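Local coordinates for protein metallopeptidase containing co-catalytic metalloactive site (Shewanella denitrificans OS217, PDB 3B2Y) that probably acts as a zinc-dependent metallocarboxypeptidase or ester-bond hydrolase of the M14 family, and carries a nickel ion in its metal site in this crystal, at residues A[10-15]-A[19-24]; A[39-44]-A[96-101]; A[118-121]-A[125-128]; A[224-227]-A[231-234]; A[245-250]-A[254-259]. All coordinates share one frame; numbering follows the deposited sequence.

Interaction 1. Residues A[10-15]-A[19-24]; sequences SFVWQS and NCQSND
The indole of Trp13 meets Ser22 at its edge: Ser22 OG lies near the ring plane, 3.6 Å from Trp13 CE3, while Arg256 makes a cation-pi contact with the ring. The amides of Gln14 and Gln21 also meet across the contact, tilted 49° against each other. Gln14 NE2 donates in the carbonyl plane to a lone pair of Gln21 OE1 at 2.6 Å, but Gln14 has two modelled conformers, which makes this short bond doubtful. Gln21 NE2 donates to Asn23 OD1 (3.2 Å) within the type I turn from Gln21 to Asp24, and Asn23 ND2 donates to Lys115 O. A valine in place of Gln21 has no amide, so the Asn23 amide would probably be held less firmly, by Lys115 O without the bond to its OD1. The backbones form a small antiparallel hairpin. Gln14 faces Gln21 as a non-hydrogen-bonded pair, Ser15 N donates to Cys20 O (2.8 Å), and Asn19 and Cys20 both face Ser15 in a G1 beta bulge. Past the paired strands, Ser22 N donates to Trp13 O (2.8 Å). Ser22 OG, set between its own N and carbonyl carbon (chi1 60°), accepts from Trp13 N at 2.8 Å, and a water links it to Phe11 O. Ser15 OG bonds to Asp254, fastening the hairpin to helix 253-271. A buried serine hydroxyl thus replaces a backbone carbonyl, satisfying Trp13 N where strand pairing has ended.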
# COMPACT_ATOMS: atom_id res chain seq x y z
N SER A 10 1.53 18.50 -7.95
CA SER A 10 1.38 18.29 -6.49
C SER A 10 -0.06 18.42 -6.02
O SER A 10 -0.81 19.27 -6.51
CB SER A 10 2.22 19.29 -5.73
OG SER A 10 3.60 19.07 -5.93
N PHE A 11 -0.43 17.54 -5.07
CA PHE A 11 -1.78 17.47 -4.49
C PHE A 11 -1.61 17.35 -2.99
O PHE A 11 -0.80 16.53 -2.53
CB PHE A 11 -2.52 16.23 -4.97
CG PHE A 11 -2.73 16.17 -6.44
CD1 PHE A 11 -1.75 15.68 -7.27
CD2 PHE A 11 -3.91 16.64 -7.00
CE1 PHE A 11 -1.94 15.62 -8.64
CE2 PHE A 11 -4.11 16.57 -8.35
CZ PHE A 11 -3.11 16.08 -9.18
N VAL A 12 -2.41 18.13 -2.25
CA VAL A 12 -2.39 18.14 -0.78
C VAL A 12 -3.83 18.27 -0.20
O VAL A 12 -4.67 18.97 -0.77
CB VAL A 12 -1.51 19.30 -0.30
CG1 VAL A 12 -1.64 19.53 1.15
CG2 VAL A 12 -0.01 19.06 -0.68
N TRP A 13 -4.06 17.69 0.98
CA TRP A 13 -5.36 17.71 1.68
C TRP A 13 -5.15 18.01 3.17
O TRP A 13 -4.04 17.84 3.68
CB TRP A 13 -6.09 16.36 1.50
CG TRP A 13 -6.38 16.05 0.06
CD1 TRP A 13 -7.51 16.40 -0.65
CD2 TRP A 13 -5.53 15.34 -0.86
NE1 TRP A 13 -7.40 15.96 -1.95
CE2 TRP A 13 -6.19 15.33 -2.12
CE3 TRP A 13 -4.26 14.72 -0.75
CZ2 TRP A 13 -5.66 14.67 -3.24
CZ3 TRP A 13 -3.73 14.08 -1.87
CH2 TRP A 13 -4.43 14.05 -3.10
N GLN A 14 -6.19 18.50 3.85
CA GLN A 14 -6.18 18.55 5.31
C GLN A 14 -6.81 17.29 5.85
O GLN A 14 -7.75 16.74 5.26
CB GLN A 14 -6.93 19.78 5.85
CG GLN A 14 -6.39 21.10 5.36
CD GLN A 14 -4.86 21.19 5.41
OE1 GLN A 14 -4.20 20.70 6.36
NE2 GLN A 14 -4.28 21.82 4.38
N SER A 15 -6.24 16.79 6.94
CA SER A 15 -6.84 15.68 7.68
C SER A 15 -7.38 16.18 8.99
O SER A 15 -6.65 16.80 9.75
CB SER A 15 -5.80 14.62 7.97
OG SER A 15 -6.39 13.55 8.72
N ASN A 19 -5.22 15.91 12.23
CA ASN A 19 -5.06 17.35 12.47
C ASN A 19 -3.82 17.91 11.82
O ASN A 19 -3.06 18.67 12.44
CB ASN A 19 -5.08 17.66 13.97
CG ASN A 19 -5.28 19.14 14.26
OD1 ASN A 19 -5.76 19.90 13.40
ND2 ASN A 19 -4.93 19.56 15.48
N CYS A 20 -3.58 17.53 10.57
CA CYS A 20 -2.46 18.08 9.86
C CYS A 20 -2.70 17.98 8.39
O CYS A 20 -3.69 17.41 7.95
CB CYS A 20 -1.21 17.30 10.25
SG CYS A 20 -1.23 15.60 9.77
N GLN A 21 -1.79 18.55 7.62
CA GLN A 21 -1.80 18.39 6.19
C GLN A 21 -1.23 17.05 5.77
O GLN A 21 -0.35 16.45 6.45
CB GLN A 21 -0.97 19.50 5.56
CG GLN A 21 -1.33 19.77 4.11
CD GLN A 21 -0.95 21.23 3.71
OE1 GLN A 21 -1.81 22.09 3.67
NE2 GLN A 21 0.32 21.48 3.43
N SER A 22 -1.70 16.59 4.62
CA SER A 22 -1.36 15.31 4.13
C SER A 22 0.11 15.06 3.82
O SER A 22 0.52 13.92 3.75
CB SER A 22 -2.24 14.94 2.93
OG SER A 22 -2.11 15.82 1.87
N ASN A 23 0.87 16.12 3.56
CA ASN A 23 2.30 16.01 3.24
C ASN A 23 3.19 16.35 4.42
O ASN A 23 4.38 16.61 4.23
CB ASN A 23 2.67 16.83 1.99
CG ASN A 23 2.59 18.30 2.24
OD1 ASN A 23 1.83 18.73 3.11
ND2 ASN A 23 3.36 19.11 1.50
N ASP A 24 2.61 16.32 5.62
CA ASP A 24 3.35 16.68 6.84
C ASP A 24 4.11 15.41 7.26
O ASP A 24 3.69 14.60 8.10
CB ASP A 24 2.43 17.21 7.92
CG ASP A 24 3.17 17.71 9.11
OD1 ASP A 24 4.39 17.45 9.21
OD2 ASP A 24 2.53 18.43 9.92
O HOH W 1 -0.39 15.13 -0.17

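Interaction 2. Residues A[39-44]-A[96-101]; sequences LGLKKN and ALFERV
Between Ala96 and Val101 one side chain, that of Phe98, crosses to Leu39 and Leu41. Ala96 opens a stretch with helical backbone angles, its O accepting from Glu99 N at 3.1 Å. Leu97 O accepts in turn from Arg100 N, while the leucine side chain packs on Leu103 and Ile268, and its CD1 lies over a face of the Arg100 guanidinium. Phe98 follows, with CG anti to its carbonyl carbon (chi1 -50°), which points the ring at the other segment. Its CE2 comes within 4.0 Å of Leu39 CB and 3.8 Å of Leu39 O, the oxygen approaching obliquely. Leu41 CD2 sits over one ring face, displaced toward the rim and 4.0 Å from Phe98 CZ. Both leucine side chains cross that of Phe98 at about a right angle, and all of these contacts are van der Waals packing; Phe98 also packs on Leu103. The leucines flank Gly40, whose positive phi (73°) ends helix 25-39 in a Schellman motif before strand 42-49 begins. The ring therefore packs against a helix-to-strand junction from the loop that leads into strand 102-106, the edge strand of the central sheet. Replacing Phe98 by an alanine removes the ring, which would probably open a gap between Leu39, Leu41 and Leu103. Further on, Arg100 NE bonds to Ala272 O near the chain's C-terminus, and the Val101 side chain touches Ala272.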
# COMPACT_ATOMS: atom_id res chain seq x y z
N LEU A 39 2.99 -1.31 19.63
CA LEU A 39 2.68 -2.61 19.09
C LEU A 39 3.83 -3.60 19.18
O LEU A 39 3.62 -4.78 18.90
CB LEU A 39 2.19 -2.47 17.68
CG LEU A 39 0.81 -1.85 17.52
CD1 LEU A 39 0.59 -1.47 16.04
CD2 LEU A 39 -0.30 -2.81 18.04
N GLY A 40 5.02 -3.12 19.58
CA GLY A 40 6.20 -3.97 19.73
C GLY A 40 6.80 -4.39 18.40
O GLY A 40 7.32 -5.50 18.25
N LEU A 41 6.69 -3.53 17.42
CA LEU A 41 7.15 -3.88 16.08
C LEU A 41 8.65 -3.52 15.95
O LEU A 41 9.12 -2.58 16.56
CB LEU A 41 6.30 -3.18 15.04
CG LEU A 41 4.89 -3.68 14.71
CD1 LEU A 41 4.16 -2.66 13.85
CD2 LEU A 41 4.96 -5.00 14.00
N LYS A 42 9.39 -4.29 15.15
CA LYS A 42 10.82 -4.07 15.02
C LYS A 42 11.05 -3.37 13.69
O LYS A 42 10.54 -3.82 12.66
CB LYS A 42 11.59 -5.38 15.05
N LYS A 43 11.79 -2.26 13.73
CA LYS A 43 12.12 -1.48 12.55
C LYS A 43 13.35 -2.04 11.87
O LYS A 43 14.38 -2.26 12.57
CB LYS A 43 12.43 -0.04 12.95
CG LYS A 43 13.03 0.82 11.84
CD LYS A 43 12.81 2.30 12.08
CE LYS A 43 13.60 2.85 13.20
NZ LYS A 43 13.17 4.27 13.46
N ASN A 44 13.25 -2.26 10.56
CA ASN A 44 14.34 -2.56 9.66
C ASN A 44 14.44 -1.47 8.59
O ASN A 44 13.51 -1.30 7.76
CB ASN A 44 14.10 -3.88 8.97
CG ASN A 44 15.29 -4.30 8.14
OD1 ASN A 44 16.26 -3.53 7.95
ND2 ASN A 44 15.26 -5.53 7.68
N ALA A 96 -2.05 -8.56 20.17
CA ALA A 96 -2.62 -9.90 19.93
C ALA A 96 -2.75 -10.30 18.45
O ALA A 96 -2.76 -11.50 18.15
CB ALA A 96 -3.99 -10.05 20.60
N LEU A 97 -2.92 -9.32 17.57
CA LEU A 97 -3.01 -9.60 16.11
C LEU A 97 -1.77 -10.42 15.73
O LEU A 97 -1.87 -11.45 15.08
CB LEU A 97 -3.12 -8.33 15.31
CG LEU A 97 -2.91 -8.59 13.80
CD1 LEU A 97 -3.95 -9.62 13.26
CD2 LEU A 97 -2.87 -7.31 13.01
N PHE A 98 -0.62 -10.03 16.25
CA PHE A 98 0.62 -10.68 15.82
C PHE A 98 0.80 -12.11 16.28
O PHE A 98 1.67 -12.81 15.77
CB PHE A 98 1.81 -9.79 16.16
CG PHE A 98 1.61 -8.39 15.70
CD1 PHE A 98 1.36 -8.12 14.38
CD2 PHE A 98 1.59 -7.34 16.58
CE1 PHE A 98 1.13 -6.82 13.94
CE2 PHE A 98 1.36 -6.06 16.13
CZ PHE A 98 1.11 -5.81 14.81
N GLU A 99 -0.07 -12.59 17.18
CA GLU A 99 -0.08 -14.01 17.54
C GLU A 99 -0.65 -14.91 16.47
O GLU A 99 -0.46 -16.11 16.53
CB GLU A 99 -0.87 -14.26 18.83
CG GLU A 99 -0.28 -13.48 20.00
CD GLU A 99 -1.03 -13.71 21.32
OE1 GLU A 99 -1.75 -14.72 21.44
OE2 GLU A 99 -0.88 -12.85 22.21
N ARG A 100 -1.39 -14.34 15.51
CA ARG A 100 -1.95 -15.18 14.46
C ARG A 100 -1.42 -14.91 13.08
O ARG A 100 -1.72 -15.66 12.17
CB ARG A 100 -3.47 -15.18 14.51
CG ARG A 100 -4.18 -14.06 13.87
CD ARG A 100 -5.68 -14.43 13.81
NE ARG A 100 -6.38 -13.40 13.06
CZ ARG A 100 -6.68 -12.20 13.55
NH1 ARG A 100 -6.45 -11.90 14.83
NH2 ARG A 100 -7.28 -11.31 12.78
N VAL A 101 -0.57 -13.89 12.94
CA VAL A 101 -0.03 -13.51 11.64
C VAL A 101 1.33 -12.85 11.76
O VAL A 101 1.58 -12.06 12.69
CB VAL A 101 -1.06 -12.64 10.86
CG1 VAL A 101 -1.29 -11.33 11.59
CG2 VAL A 101 -0.61 -12.37 9.37

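Interaction 3. Residues A[118-121]-A[125-128]; sequences HRFN and ENPN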
# COMPACT_ATOMS: atom_id res chain seq x y z
N HIS A 118 3.65 14.79 -4.72
CA HIS A 118 3.60 14.37 -6.13
C HIS A 118 4.05 12.92 -6.31
O HIS A 118 4.76 12.37 -5.51
CB HIS A 118 4.40 15.33 -7.05
CG HIS A 118 5.84 15.52 -6.71
ND1 HIS A 118 6.72 14.48 -6.51
CD2 HIS A 118 6.59 16.65 -6.63
CE1 HIS A 118 7.93 14.96 -6.25
NE2 HIS A 118 7.88 16.27 -6.33
N ARG A 119 3.66 12.37 -7.43
CA ARG A 119 3.80 10.97 -7.72
C ARG A 119 5.23 10.51 -7.70
O ARG A 119 5.55 9.48 -7.10
CB ARG A 119 3.26 10.77 -9.11
CG ARG A 119 3.22 9.34 -9.66
CD ARG A 119 2.36 9.37 -10.92
NE ARG A 119 2.13 8.01 -11.36
CZ ARG A 119 1.23 7.20 -10.80
NH1 ARG A 119 0.46 7.61 -9.80
NH2 ARG A 119 1.12 5.96 -11.25
N PHE A 120 6.11 11.28 -8.35
CA PHE A 120 7.52 10.82 -8.44
C PHE A 120 8.31 11.13 -7.20
O PHE A 120 7.92 11.92 -6.35
CB PHE A 120 8.19 11.44 -9.62
CG PHE A 120 7.55 11.09 -10.91
CD1 PHE A 120 6.91 9.86 -11.10
CD2 PHE A 120 7.62 11.97 -11.96
CE1 PHE A 120 6.36 9.53 -12.31
CE2 PHE A 120 7.05 11.65 -13.20
CZ PHE A 120 6.45 10.42 -13.35
N ASN A 121 9.50 10.55 -7.13
CA ASN A 121 10.42 10.99 -6.14
C ASN A 121 10.98 12.29 -6.67
O ASN A 121 10.71 12.77 -7.77
CB ASN A 121 11.53 9.94 -5.86
CG ASN A 121 12.35 9.58 -7.09
OD1 ASN A 121 12.40 10.32 -8.09
ND2 ASN A 121 13.08 8.46 -7.00
N GLU A 125 11.51 10.00 -10.86
CA GLU A 125 11.33 8.56 -11.16
C GLU A 125 10.04 8.06 -10.48
O GLU A 125 9.75 8.46 -9.36
CB GLU A 125 12.52 7.73 -10.57
CG GLU A 125 13.97 8.19 -10.97
CD GLU A 125 15.09 7.44 -10.15
OE1 GLU A 125 14.98 7.37 -8.89
OE2 GLU A 125 16.02 6.90 -10.80
N ASN A 126 9.37 7.12 -11.14
CA ASN A 126 8.22 6.38 -10.59
C ASN A 126 8.72 5.15 -9.76
O ASN A 126 9.20 4.15 -10.35
CB ASN A 126 7.36 5.89 -11.72
CG ASN A 126 6.06 5.24 -11.25
OD1 ASN A 126 5.90 4.83 -10.11
ND2 ASN A 126 5.09 5.19 -12.17
N PRO A 127 8.63 5.20 -8.42
CA PRO A 127 9.08 4.09 -7.58
C PRO A 127 8.32 2.74 -7.77
O PRO A 127 8.78 1.72 -7.29
CB PRO A 127 8.87 4.63 -6.16
CG PRO A 127 8.93 6.12 -6.32
CD PRO A 127 8.11 6.28 -7.56
N ASN A 128 7.16 2.74 -8.41
CA ASN A 128 6.43 1.50 -8.60
C ASN A 128 6.61 0.91 -9.98
O ASN A 128 5.73 0.26 -10.53
CB ASN A 128 4.96 1.72 -8.29
CG ASN A 128 4.24 0.42 -7.96
OD1 ASN A 128 4.85 -0.53 -7.45
ND2 ASN A 128 2.99 0.32 -8.42
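Asn121 and Glu125 hold each other by three hydrogen bonds. Asn121 N donates to Glu125 O (3.1 Å). In return Glu125 N donates to Asn121 OD1 at 2.9 Å, coming from above the carbonyl plane, not along a lone pair. Asn121 CG lies between its backbone N and carbonyl carbon (chi1 59°), which brings the amide to Glu125. The side chains add a third bond: Asn121 ND2 meets the anti lone pair of Glu125 OE1 (2.9 Å), with the oxygen almost in the amide plane and the N-H...O angle at 167°. Next to this pair the Phe120 ring crosses Asn126 at about a right angle, its CE1 3.8 Å from Asn126 CB. Asn126 OD1 accepts from Asn128 N (3.0 Å), an Asx turn that steadies the amide. One step further out, that same OD1 bonds to NE2 of His76, a nickel ligand, while Arg119 NH1 forms a salt bridge with Glu78 and a hydrogen bond with Glu79, another ligand. Both residues are thus second-shell partners of the metal site, whose third ligand is His170. Asn121 ND2 also reaches Glu147 and Glu125 OE1 takes Leu146 N, so the loop between helices 111-115 and 146-152 is bonded to the start of the latter.

Interaction 4. Residues A[224-227]-A[231-234]; sequences NHFD and EAFL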
# COMPACT_ATOMS: atom_id res chain seq x y z
N ASN A 224 -5.39 -10.11 -12.52
CA ASN A 224 -4.23 -10.78 -13.08
C ASN A 224 -3.62 -10.03 -14.24
O ASN A 224 -3.18 -10.63 -15.21
CB ASN A 224 -4.54 -12.23 -13.46
CG ASN A 224 -4.45 -13.20 -12.27
OD1 ASN A 224 -3.95 -12.85 -11.21
ND2 ASN A 224 -4.90 -14.41 -12.48
N HIS A 225 -3.57 -8.72 -14.11
CA HIS A 225 -2.90 -7.86 -15.09
C HIS A 225 -1.43 -7.65 -14.62
O HIS A 225 -1.19 -6.89 -13.73
CB HIS A 225 -3.63 -6.51 -15.16
CG HIS A 225 -2.92 -5.48 -15.99
ND1 HIS A 225 -3.10 -5.37 -17.35
CD2 HIS A 225 -2.03 -4.50 -15.65
CE1 HIS A 225 -2.36 -4.38 -17.82
NE2 HIS A 225 -1.69 -3.84 -16.80
N PHE A 226 -0.50 -8.35 -15.23
CA PHE A 226 0.90 -8.22 -14.88
C PHE A 226 1.62 -7.09 -15.58
O PHE A 226 1.46 -6.85 -16.73
CB PHE A 226 1.64 -9.52 -15.04
CG PHE A 226 1.22 -10.57 -14.08
CD1 PHE A 226 0.07 -11.28 -14.27
CD2 PHE A 226 1.98 -10.86 -12.97
CE1 PHE A 226 -0.31 -12.23 -13.38
CE2 PHE A 226 1.59 -11.81 -12.10
CZ PHE A 226 0.44 -12.50 -12.32
N ASP A 227 2.42 -6.37 -14.83
CA ASP A 227 3.22 -5.29 -15.34
C ASP A 227 4.52 -5.31 -14.55
O ASP A 227 4.90 -6.38 -14.04
CB ASP A 227 2.45 -4.00 -15.16
CG ASP A 227 2.12 -3.72 -13.72
OD1 ASP A 227 2.46 -4.56 -12.83
OD2 ASP A 227 1.53 -2.64 -13.48
N GLU A 231 4.01 -5.17 -6.68
CA GLU A 231 3.04 -6.25 -6.40
C GLU A 231 3.11 -7.37 -7.45
O GLU A 231 3.03 -8.54 -7.09
CB GLU A 231 1.63 -5.65 -6.18
CG GLU A 231 1.06 -4.82 -7.34
CD GLU A 231 1.44 -3.32 -7.34
OE1 GLU A 231 2.44 -2.90 -6.73
OE2 GLU A 231 0.70 -2.56 -8.01
N ALA A 232 3.22 -7.07 -8.72
CA ALA A 232 3.32 -8.15 -9.72
C ALA A 232 4.61 -8.93 -9.55
O ALA A 232 4.65 -10.16 -9.73
CB ALA A 232 3.20 -7.62 -11.16
N PHE A 233 5.69 -8.20 -9.28
CA PHE A 233 7.00 -8.78 -8.90
C PHE A 233 6.87 -9.79 -7.74
O PHE A 233 7.36 -10.92 -7.82
CB PHE A 233 8.00 -7.67 -8.49
CG PHE A 233 9.26 -8.21 -7.93
CD1 PHE A 233 10.20 -8.78 -8.79
CD2 PHE A 233 9.54 -8.21 -6.54
CE1 PHE A 233 11.39 -9.34 -8.27
CE2 PHE A 233 10.72 -8.77 -6.02
CZ PHE A 233 11.67 -9.30 -6.90
N LEU A 234 6.21 -9.40 -6.68
CA LEU A 234 6.07 -10.31 -5.55
C LEU A 234 5.21 -11.56 -5.93
O LEU A 234 5.47 -12.62 -5.45
CB LEU A 234 5.58 -9.62 -4.31
CG LEU A 234 6.33 -8.44 -3.77
CD1 LEU A 234 5.51 -7.81 -2.69
CD2 LEU A 234 7.62 -8.97 -3.25
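Phe226, Asp227 and Ala232 join the loop leaving edge strand 221-223 to the first turn of helix 230-236, a tight strand-to-helix connection in the alpha/beta fold of this M14-family protein. The contact centres on one buried methyl, Ala232 CB, which points toward the loop. Phe226 brings the CD2 side of its ring to 3.9 Å from Ala232 CB, meeting it obliquely. CG of Phe226 lies anti to the carbonyl carbon (chi1 -67°), which swings the ring along the helix, where it also touches Val235 and Arg236 and makes an edge-to-face pair with Phe183. Asp227 comes to the same methyl with two oxygens. Its backbone O stands 3.6 Å from Ala232 CB, and the carboxylate OD1 is equally near. The contact between the two segments is thus van der Waals in kind, while Asp227 OD1 and O have hydrogen-bond partners elsewhere: OD1 bonds to Ser229 OG, which is also hydrogen-bonded to Ala232 N, and Asp227 O accepts from Arg236 NH2. Through Ser229 the aspartate is linked to the amide end of the helix, where the helix dipole would be expected to favour its negative charge. Glu231 lies nearby, its OE2 5.5 Å from Asp227 OD1, a like-charge neighbour without contact. At Ala232 CB, ring and carboxylate arrive from well-separated directions: Phe226 CD2 and Asp227 OD1 subtend about 115°.

Interaction 5. Residues A[245-250]-A[254-259]; sequences SETPGQ and DRRVQA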
# COMPACT_ATOMS: atom_id res chain seq x y z
N SER A 245 -5.25 -1.76 -3.90
CA SER A 245 -6.47 -0.97 -3.85
C SER A 245 -6.21 0.40 -4.43
O SER A 245 -5.09 0.96 -4.35
CB SER A 245 -7.00 -0.87 -2.43
OG SER A 245 -5.99 -0.49 -1.54
N GLU A 246 -7.25 0.98 -5.01
CA GLU A 246 -7.19 2.32 -5.57
C GLU A 246 -8.38 3.12 -5.03
O GLU A 246 -9.51 2.98 -5.57
CB GLU A 246 -7.29 2.25 -7.08
CG GLU A 246 -6.09 1.59 -7.78
CD GLU A 246 -4.90 2.52 -7.93
OE1 GLU A 246 -4.99 3.70 -7.51
OE2 GLU A 246 -3.87 2.06 -8.47
N THR A 247 -8.14 3.94 -4.00
CA THR A 247 -9.16 4.91 -3.55
C THR A 247 -9.16 6.18 -4.46
O THR A 247 -8.12 6.56 -5.04
CB THR A 247 -9.01 5.21 -2.04
OG1 THR A 247 -7.65 5.56 -1.74
CG2 THR A 247 -9.41 3.97 -1.17
N PRO A 248 -10.33 6.82 -4.63
CA PRO A 248 -10.48 7.99 -5.49
C PRO A 248 -9.97 9.27 -4.85
O PRO A 248 -10.47 9.67 -3.78
CB PRO A 248 -11.99 8.09 -5.69
CG PRO A 248 -12.60 7.33 -4.53
CD PRO A 248 -11.61 6.39 -4.03
N GLY A 249 -9.02 9.94 -5.50
CA GLY A 249 -8.40 11.13 -4.91
C GLY A 249 -9.25 12.39 -4.89
O GLY A 249 -8.91 13.40 -4.21
N GLN A 250 -10.32 12.38 -5.68
CA GLN A 250 -11.23 13.51 -5.76
C GLN A 250 -12.30 13.47 -4.69
O GLN A 250 -13.18 14.31 -4.69
CB GLN A 250 -11.87 13.59 -7.16
CG GLN A 250 -10.84 13.97 -8.20
CD GLN A 250 -10.12 15.24 -7.82
OE1 GLN A 250 -10.76 16.29 -7.66
NE2 GLN A 250 -8.80 15.15 -7.63
N ASP A 254 -10.33 12.22 4.58
CA ASP A 254 -10.51 11.38 5.77
C ASP A 254 -11.35 10.12 5.48
O ASP A 254 -11.09 9.06 6.04
CB ASP A 254 -11.02 12.22 6.94
CG ASP A 254 -9.89 13.08 7.59
OD1 ASP A 254 -8.68 12.71 7.48
OD2 ASP A 254 -10.22 14.12 8.22
N ARG A 255 -12.28 10.22 4.56
CA ARG A 255 -12.97 9.03 4.08
C ARG A 255 -12.02 8.08 3.33
O ARG A 255 -12.20 6.85 3.34
CB ARG A 255 -14.11 9.43 3.14
CG ARG A 255 -15.19 8.40 2.99
CD ARG A 255 -16.50 9.02 2.51
NE ARG A 255 -17.51 7.97 2.33
CZ ARG A 255 -18.19 7.40 3.33
NH1 ARG A 255 -17.99 7.76 4.59
NH2 ARG A 255 -19.07 6.45 3.05
N ARG A 256 -11.03 8.62 2.63
CA ARG A 256 -10.07 7.77 1.92
C ARG A 256 -9.18 7.06 2.90
O ARG A 256 -8.91 5.90 2.70
CB ARG A 256 -9.21 8.57 0.94
CG ARG A 256 -9.96 8.89 -0.40
CD ARG A 256 -9.68 10.30 -0.87
NE ARG A 256 -8.26 10.53 -1.03
CZ ARG A 256 -7.71 11.74 -1.16
NH1 ARG A 256 -8.47 12.81 -1.20
NH2 ARG A 256 -6.40 11.88 -1.19
N VAL A 257 -8.86 7.75 3.98
CA VAL A 257 -8.05 7.19 5.07
C VAL A 257 -8.80 6.04 5.68
O VAL A 257 -8.24 4.95 5.82
CB VAL A 257 -7.71 8.27 6.12
CG1 VAL A 257 -7.10 7.64 7.35
CG2 VAL A 257 -6.75 9.34 5.49
N GLN A 258 -10.09 6.26 5.93
CA GLN A 258 -10.97 5.23 6.47
C GLN A 258 -11.11 4.02 5.56
O GLN A 258 -11.05 2.89 6.03
CB GLN A 258 -12.35 5.82 6.84
CG GLN A 258 -12.25 6.72 8.06
CD GLN A 258 -13.49 7.60 8.23
OE1 GLN A 258 -14.19 7.95 7.27
NE2 GLN A 258 -13.78 7.96 9.48
N ALA A 259 -11.31 4.25 4.26
CA ALA A 259 -11.45 3.20 3.29
C ALA A 259 -10.18 2.33 3.16
O ALA A 259 -10.28 1.10 3.09
CB ALA A 259 -11.86 3.77 1.91
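Strand 245-248 and helix 254-259 run nearly antiparallel, at 161° with axes 8.8 Å apart, and Thr247 and Arg256 face each other where the two backbones come nearest. Thr247 turns its CB toward the helix: CB lies 4.1 Å from Arg256 CG, and CG2 meets the methyl of Ala259, CG2 to Ala259 CB being 3.9 Å. The rest is carried by Arg256, whose chain bends at chi2 (139°) and again at chi3 (57°), folding along the backbone of Pro248 and Gly249. Arg256 CD touches Pro248 O at 3.1 Å. The guanidinium then lies flat over Gly249, with Gly249 CA 3.8 Å above the centre of its plane. Gly249 O also stands over a face, and although it is 3.1 Å from Arg256 NH1 the angle is too poor for a hydrogen bond. Strand 242-248 is an inner strand of the mixed central sheet, between 165-172 and 179-183, and the helix that follows it packs back on the sheet as in other M14-type alpha/beta folds. Glu246, the predicted proton donor/acceptor, belongs to this strand but makes no contact with residues 254-259; its side chain touches His170 and Tyr179. Polar ends on the helix side converge on Glu171, whose OE1 forms a salt bridge with Arg256 NE and a hydrogen bond with Thr247 OG1. Arg256 NH1 is held separately by Glu251 O.

How the interactions relate
Interactions 1 and 5 are coupled: Ser15 OG lies 2.7 Å from Asp254 OD1, and Trp13 CZ2 packs 3.6 Å from Gly249 O. Interaction 1 also touches interaction 3, with Ser10 OG 3.9 Å from His118 CD2, and interaction 3 meets interaction 4 where Asn128 OD1 comes within 3.5 Å of Glu231 OE1. These four lie at different distances from the metal site: the side chain of Arg119 is about 4 Å from the nickel, that of Thr247 about 9 Å, Asp227 about 10 Å and Trp13 about 11 Å, while interaction 5 contains the predicted catalytic Glu246. Interaction 2 stands apart, its nearest atoms about 14 Å or more from every other contact.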